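Local coordinates for protein arginase (RocF) (Helicobacter pylori, PDB 4G3H) that probably hydrolyses L-arginine to L-ornithine and urea, the arginase step of nitrogen metabolism, using two manganese ions per subunit, at residues 120-125 with 189-194; 179-184 with 198-203. All blocks are in the same frame, centred on the assembly; numbering follows the deposited sequence.

Contact 1 of 2, residues 120-125 with 189-194; sequences DIHTAY and QSERDV. With MN (manganese (II) ion), chain E.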
loop_
_atom_site.group_PDB
_atom_site.type_symbol
_atom_site.label_atom_id
_atom_site.label_comp_id
_atom_site.label_asym_id
_atom_site.label_seq_id
_atom_site.Cartn_x
_atom_site.Cartn_y
_atom_site.Cartn_z
ATOM N N ASP A 120 -0.069 -8.639 -6.565
ATOM C CA ASP A 120 1.074 -8.711 -5.652
ATOM C C ASP A 120 1.053 -9.927 -4.727
ATOM O O ASP A 120 1.453 -9.837 -3.562
ATOM C CB ASP A 120 1.165 -7.441 -4.792
ATOM C CG ASP A 120 1.520 -6.198 -5.601
ATOM O OD1 ASP A 120 1.994 -6.337 -6.744
ATOM O OD2 ASP A 120 1.339 -5.076 -5.081
ATOM N N ILE A 121 0.600 -11.063 -5.240
ATOM C CA ILE A 121 0.546 -12.273 -4.435
ATOM C C ILE A 121 1.800 -13.119 -4.631
ATOM O O ILE A 121 2.332 -13.689 -3.679
ATOM C CB ILE A 121 -0.702 -13.111 -4.787
ATOM C CG1 ILE A 121 -1.962 -12.374 -4.319
ATOM C CG2 ILE A 121 -0.611 -14.486 -4.143
ATOM C CD1 ILE A 121 -3.267 -13.033 -4.728
ATOM N N HIS A 122 2.276 -13.189 -5.867
ATOM C CA HIS A 122 3.460 -13.970 -6.182
ATOM C C HIS A 122 4.429 -13.155 -7.023
ATOM O O HIS A 122 4.032 -12.476 -7.973
ATOM C CB HIS A 122 3.070 -15.242 -6.943
ATOM C CG HIS A 122 2.342 -16.252 -6.108
ATOM N ND1 HIS A 122 1.422 -17.129 -6.640
ATOM C CD2 HIS A 122 2.407 -16.529 -4.784
ATOM C CE1 HIS A 122 0.947 -17.900 -5.678
ATOM N NE2 HIS A 122 1.528 -17.557 -4.542
ATOM N N THR A 123 5.705 -13.224 -6.672
ATOM C CA THR A 123 6.725 -12.495 -7.408
ATOM C C THR A 123 6.723 -12.935 -8.867
ATOM O O THR A 123 6.770 -14.129 -9.160
ATOM C CB THR A 123 8.118 -12.752 -6.821
ATOM O OG1 THR A 123 8.156 -12.286 -5.466
ATOM C CG2 THR A 123 9.177 -12.033 -7.634
ATOM N N ALA A 124 6.666 -11.967 -9.775
ATOM C CA ALA A 124 6.660 -12.258 -11.204
ATOM C C ALA A 124 7.871 -11.591 -11.860
ATOM O O ALA A 124 8.260 -10.493 -11.472
ATOM C CB ALA A 124 5.365 -11.747 -11.831
ATOM N N TYR A 125 8.475 -12.244 -12.847
ATOM C CA TYR A 125 9.644 -11.669 -13.510
ATOM C C TYR A 125 9.408 -11.386 -14.989
ATOM O O TYR A 125 8.485 -11.925 -15.595
ATOM C CB TYR A 125 10.844 -12.603 -13.349
ATOM C CG TYR A 125 11.221 -12.860 -11.908
ATOM C CD1 TYR A 125 11.756 -11.845 -11.114
ATOM C CD2 TYR A 125 11.026 -14.114 -11.331
ATOM C CE1 TYR A 125 12.090 -12.074 -9.778
ATOM C CE2 TYR A 125 11.355 -14.354 -9.998
ATOM C CZ TYR A 125 11.885 -13.332 -9.228
ATOM O OH TYR A 125 12.205 -13.568 -7.911
ATOM N N GLN A 189 -0.872 -16.671 -13.595
ATOM C CA GLN A 189 -1.903 -17.688 -13.399
ATOM C C GLN A 189 -1.870 -18.201 -11.965
ATOM O O GLN A 189 -2.910 -18.506 -11.379
ATOM C CB GLN A 189 -1.700 -18.862 -14.364
ATOM C CG GLN A 189 -2.739 -19.971 -14.213
ATOM C CD GLN A 189 -4.163 -19.459 -14.361
ATOM O OE1 GLN A 189 -4.515 -18.857 -15.377
ATOM N NE2 GLN A 189 -4.989 -19.696 -13.345
ATOM N N SER A 190 -0.671 -18.295 -11.401
ATOM C CA SER A 190 -0.528 -18.773 -10.031
ATOM C C SER A 190 -1.251 -17.826 -9.077
ATOM O O SER A 190 -1.820 -18.264 -8.074
ATOM C CB SER A 190 0.954 -18.875 -9.647
ATOM O OG SER A 190 1.584 -17.604 -9.669
ATOM N N GLU A 191 -1.223 -16.530 -9.387
ATOM C CA GLU A 191 -1.896 -15.541 -8.555
ATOM C C GLU A 191 -3.406 -15.662 -8.757
ATOM O O GLU A 191 -4.186 -15.561 -7.802
ATOM C CB GLU A 191 -1.438 -14.120 -8.912
ATOM C CG GLU A 191 0.023 -13.830 -8.599
ATOM C CD GLU A 191 0.389 -12.375 -8.866
ATOM O OE1 GLU A 191 0.270 -11.932 -10.028
ATOM O OE2 GLU A 191 0.789 -11.679 -7.912
ATOM N N ARG A 192 -3.814 -15.874 -10.004
ATOM C CA ARG A 192 -5.230 -16.024 -10.305
ATOM C C ARG A 192 -5.780 -17.264 -9.609
ATOM O O ARG A 192 -6.945 -17.285 -9.211
ATOM C CB ARG A 192 -5.456 -16.130 -11.816
ATOM C CG ARG A 192 -5.219 -14.834 -12.571
ATOM C CD ARG A 192 -5.775 -14.919 -13.978
ATOM N NE ARG A 192 -4.957 -15.748 -14.858
ATOM C CZ ARG A 192 -3.822 -15.347 -15.428
ATOM N NH1 ARG A 192 -3.356 -14.119 -15.216
ATOM N NH2 ARG A 192 -3.153 -16.174 -16.226
ATOM N N ASP A 193 -4.943 -18.295 -9.463
ATOM C CA ASP A 193 -5.373 -19.526 -8.800
ATOM C C ASP A 193 -5.638 -19.284 -7.320
ATOM O O ASP A 193 -6.557 -19.867 -6.747
ATOM C CB ASP A 193 -4.329 -20.650 -8.944
ATOM C CG ASP A 193 -4.280 -21.244 -10.351
ATOM O OD1 ASP A 193 -5.297 -21.189 -11.081
ATOM O OD2 ASP A 193 -3.221 -21.788 -10.726
ATOM N N VAL A 194 -4.829 -18.433 -6.694
ATOM C CA VAL A 194 -5.013 -18.134 -5.273
ATOM C C VAL A 194 -6.284 -17.311 -5.073
ATOM O O VAL A 194 -7.052 -17.549 -4.143
ATOM C CB VAL A 194 -3.815 -17.339 -4.691
ATOM C CG1 VAL A 194 -4.129 -16.907 -3.263
ATOM C CG2 VAL A 194 -2.549 -18.202 -4.713
HETATM MN MN MN E . 1.641 -3.077 -6.137
HETATM O O HOH W 1 0.072 -9.315 -9.945
#
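Two backbone N-H groups of the loop 120-125 converge on one carboxylate oxygen of helix 189-198. Ile121 N donates to Glu191 OE2 at 2.7 Å, somewhat bent (142° at the hydrogen), and takes the anti lone pair, on the side away from OE1. His122 N reaches the same oxygen at 2.9 Å and nearly straight (175°), but from above the carboxylate plane. Glu191 gets there with CG anti to its carbonyl carbon and the chain extended beyond CG, so a buried side chain runs from the helix to the loop backbone. The second oxygen is held too: OE1 accepts from Glu188 N and from a water 2.6 Å away, and that water accepts weakly from Asp120 N. Two N-H groups on OE2 would be expected to stabilise the ionised carboxylate.

Asp120, the residue just before the two N-H groups, belongs to the metal centre characteristic of the arginase family: its OD2 binds manganese at 2.3 Å, with Asp116 and Asp234 on the same ion, and is also hydrogen-bonded to Tyr114 OH. This geometry is consistent with a second-shell role for Glu191, which holds the N-H groups of the two residues after a first-shell ligand.

The His122 ring is set by its own polar contacts. Its ND1 and Ser190 OG form a hydrogen bond of 3.1 Å at the ring edge, near the ring plane, while NE2 bonds to Arg143 O, so both ring nitrogens are engaged.

Apolar contacts fill in around this ring. Ile121 CG2 sits over the centre of one face, 3.7 Å above the plane; Val194 CG2 approaches His122 CE1 obliquely at 3.6 Å; and the CG methylene of Glu191 packs against His122 CB.

Contact 2 of 2, residues 179-184 with 198-203; sequences LVYFGV and LQIPLF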
loop_
_atom_site.group_PDB
_atom_site.type_symbol
_atom_site.label_atom_id
_atom_site.label_comp_id
_atom_site.label_asym_id
_atom_site.label_seq_id
_atom_site.Cartn_x
_atom_site.Cartn_y
_atom_site.Cartn_z
ATOM N N LEU A 179 -10.036 -8.833 1.781
ATOM C CA LEU A 179 -9.014 -8.163 0.992
ATOM C C LEU A 179 -9.797 -7.815 -0.260
ATOM O O LEU A 179 -10.359 -8.701 -0.903
ATOM C CB LEU A 179 -7.865 -9.125 0.653
ATOM C CG LEU A 179 -7.013 -8.826 -0.594
ATOM C CD1 LEU A 179 -6.330 -7.468 -0.482
ATOM C CD2 LEU A 179 -5.970 -9.925 -0.764
ATOM N N VAL A 180 -9.866 -6.530 -0.592
ATOM C CA VAL A 180 -10.616 -6.115 -1.768
ATOM C C VAL A 180 -9.718 -5.458 -2.808
ATOM O O VAL A 180 -9.139 -4.394 -2.575
ATOM C CB VAL A 180 -11.754 -5.141 -1.381
ATOM C CG1 VAL A 180 -12.622 -4.840 -2.601
ATOM C CG2 VAL A 180 -12.597 -5.740 -0.258
ATOM N N TYR A 181 -9.608 -6.108 -3.960
ATOM C CA TYR A 181 -8.780 -5.611 -5.052
ATOM C C TYR A 181 -9.544 -4.651 -5.956
ATOM O O TYR A 181 -10.697 -4.899 -6.300
ATOM C CB TYR A 181 -8.278 -6.775 -5.906
ATOM C CG TYR A 181 -7.108 -7.547 -5.344
ATOM C CD1 TYR A 181 -5.908 -6.903 -5.020
ATOM C CD2 TYR A 181 -7.164 -8.941 -5.232
ATOM C CE1 TYR A 181 -4.788 -7.630 -4.608
ATOM C CE2 TYR A 181 -6.060 -9.675 -4.825
ATOM C CZ TYR A 181 -4.870 -9.017 -4.518
ATOM O OH TYR A 181 -3.758 -9.755 -4.165
ATOM N N PHE A 182 -8.888 -3.569 -6.356
ATOM C CA PHE A 182 -9.496 -2.582 -7.243
ATOM C C PHE A 182 -8.570 -2.319 -8.425
ATOM O O PHE A 182 -7.421 -1.923 -8.234
ATOM C CB PHE A 182 -9.734 -1.263 -6.497
ATOM C CG PHE A 182 -10.731 -1.363 -5.373
ATOM C CD1 PHE A 182 -12.093 -1.192 -5.615
ATOM C CD2 PHE A 182 -10.308 -1.630 -4.071
ATOM C CE1 PHE A 182 -13.022 -1.282 -4.576
ATOM C CE2 PHE A 182 -11.229 -1.722 -3.026
ATOM C CZ PHE A 182 -12.589 -1.547 -3.281
ATOM N N GLY A 183 -9.072 -2.549 -9.636
ATOM C CA GLY A 183 -8.290 -2.302 -10.839
ATOM C C GLY A 183 -7.232 -3.321 -11.232
ATOM O O GLY A 183 -6.466 -3.086 -12.172
ATOM N N VAL A 184 -7.177 -4.451 -10.535
ATOM C CA VAL A 184 -6.185 -5.483 -10.842
ATOM C C VAL A 184 -6.366 -5.994 -12.272
ATOM O O VAL A 184 -7.459 -6.401 -12.662
ATOM C CB VAL A 184 -6.291 -6.664 -9.854
ATOM C CG1 VAL A 184 -5.330 -7.772 -10.251
ATOM C CG2 VAL A 184 -5.987 -6.182 -8.443
ATOM N N LEU A 198 -9.172 -18.753 -2.860
ATOM C CA LEU A 198 -9.496 -18.037 -1.631
ATOM C C LEU A 198 -10.728 -17.137 -1.773
ATOM O O LEU A 198 -11.188 -16.531 -0.799
ATOM C CB LEU A 198 -8.289 -17.208 -1.187
ATOM C CG LEU A 198 -7.029 -18.000 -0.823
ATOM C CD1 LEU A 198 -5.954 -17.049 -0.299
ATOM C CD2 LEU A 198 -7.362 -19.040 0.238
ATOM N N GLN A 199 -11.250 -17.056 -2.994
ATOM C CA GLN A 199 -12.424 -16.248 -3.293
ATOM C C GLN A 199 -12.245 -14.787 -2.850
ATOM O O GLN A 199 -13.080 -14.219 -2.135
ATOM C CB GLN A 199 -13.659 -16.896 -2.643
ATOM C CG GLN A 199 -13.880 -18.348 -3.123
ATOM C CD GLN A 199 -14.938 -19.120 -2.337
ATOM O OE1 GLN A 199 -15.213 -20.288 -2.630
ATOM N NE2 GLN A 199 -15.534 -18.477 -1.343
ATOM N N ILE A 200 -11.146 -14.180 -3.292
ATOM C CA ILE A 200 -10.841 -12.786 -2.956
ATOM C C ILE A 200 -11.586 -11.844 -3.899
ATOM O O ILE A 200 -11.402 -11.902 -5.114
ATOM C CB ILE A 200 -9.319 -12.512 -3.054
ATOM C CG1 ILE A 200 -8.566 -13.510 -2.166
ATOM C CG2 ILE A 200 -9.007 -11.066 -2.619
ATOM C CD1 ILE A 200 -7.064 -13.370 -2.186
ATOM N N PRO A 201 -12.450 -10.971 -3.352
ATOM C CA PRO A 201 -13.211 -10.026 -4.182
ATOM C C PRO A 201 -12.284 -9.139 -5.011
ATOM O O PRO A 201 -11.329 -8.573 -4.483
ATOM C CB PRO A 201 -14.018 -9.232 -3.155
ATOM C CG PRO A 201 -13.162 -9.280 -1.932
ATOM C CD PRO A 201 -12.680 -10.714 -1.920
ATOM N N LEU A 202 -12.567 -9.033 -6.306
ATOM C CA LEU A 202 -11.752 -8.238 -7.223
ATOM C C LEU A 202 -12.623 -7.432 -8.192
ATOM O O LEU A 202 -13.356 -7.997 -9.012
ATOM C CB LEU A 202 -10.803 -9.163 -8.011
ATOM C CG LEU A 202 -9.756 -8.526 -8.934
ATOM C CD1 LEU A 202 -8.724 -9.562 -9.324
ATOM C CD2 LEU A 202 -10.424 -7.947 -10.172
ATOM N N PHE A 203 -12.536 -6.108 -8.098
ATOM C CA PHE A 203 -13.320 -5.238 -8.964
ATOM C C PHE A 203 -12.426 -4.674 -10.057
ATOM O O PHE A 203 -11.535 -3.871 -9.790
ATOM C CB PHE A 203 -13.952 -4.117 -8.138
ATOM C CG PHE A 203 -14.898 -4.617 -7.077
ATOM C CD1 PHE A 203 -16.111 -5.206 -7.428
ATOM C CD2 PHE A 203 -14.566 -4.518 -5.725
ATOM C CE1 PHE A 203 -16.980 -5.690 -6.447
ATOM C CE2 PHE A 203 -15.426 -5.000 -4.735
ATOM C CZ PHE A 203 -16.635 -5.586 -5.094
#
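Ile200 has CG1 anti to its carbonyl carbon (chi1 -55°), which leaves CG2 anti to the backbone N, with that methyl against Leu179, and Phe203 has CG anti to its carbonyl carbon (chi1 -61°), as does Phe182, so the two phenyl side chains run side by side in the same direction. The segments belong to a beta-alpha-beta unit in which strand 179-182, helix 189-198 and strand 202-203 follow one another; the second strand forms one edge of the parallel sheet. A Schellman motif ends the helix, with Gln199 at positive phi as its C-prime residue, and Ile200 and Pro201 lead from there into the edge strand.

Three backbone hydrogen bonds establish the parallel pairing. Tyr181 N meets Pro201 O in the carbonyl plane, Phe203 N reaches Tyr181 O at 2.8 Å and nearly straight, and Gly183 N donates nearly along the C=O axis of Phe203. On its other edge, strand 179-182 bonds to Tyr114 of strand 110-115.

On the face of Phe182 and Phe203, the two rings are 5.8 Å apart between centroids with planes at 33°, an oblique pair closest between Phe182 CE1 and Phe203 CD2. Val180 CG1 touches the edge of the Phe203 ring, 3.5 Å from CE2. Helix 212-223 packs on both phenyls through Val215 and Thr219.

On the opposite face, that of Tyr181 and Leu202, Leu202 CG lies against Tyr181 CB, and the Leu202 side chain crosses Val184 at about a right angle. The phenol of Tyr181 extends to Ala119 O, to which its OH is hydrogen-bonded. Ile200 CG2 bridges Leu179 CG and the ring of Tyr181, 3.8 Å from CD2. Just beyond, Pro201 CG lies 3.0 Å from Leu179 O.

Overall arrangement
The centres of contacts 1 and 2 lie about 13 Å apart, on the same side of the chain's centre. Their segments alternate along the chain: 120-125, 179-184, 189-194, then 198-203. Contact 2 pairs the two strands of a beta-alpha-beta unit at one edge of the parallel sheet, while contact 1 ties the helix between those strands to the loop after strand 110-115, the neighbour of 179-182 in the sheet. They touch directly where Ile121 CG1 packs on Tyr181 OH, 3.2 Å away. One crossover unit thus borders the manganese-binding loop through both its helix and its inner strand.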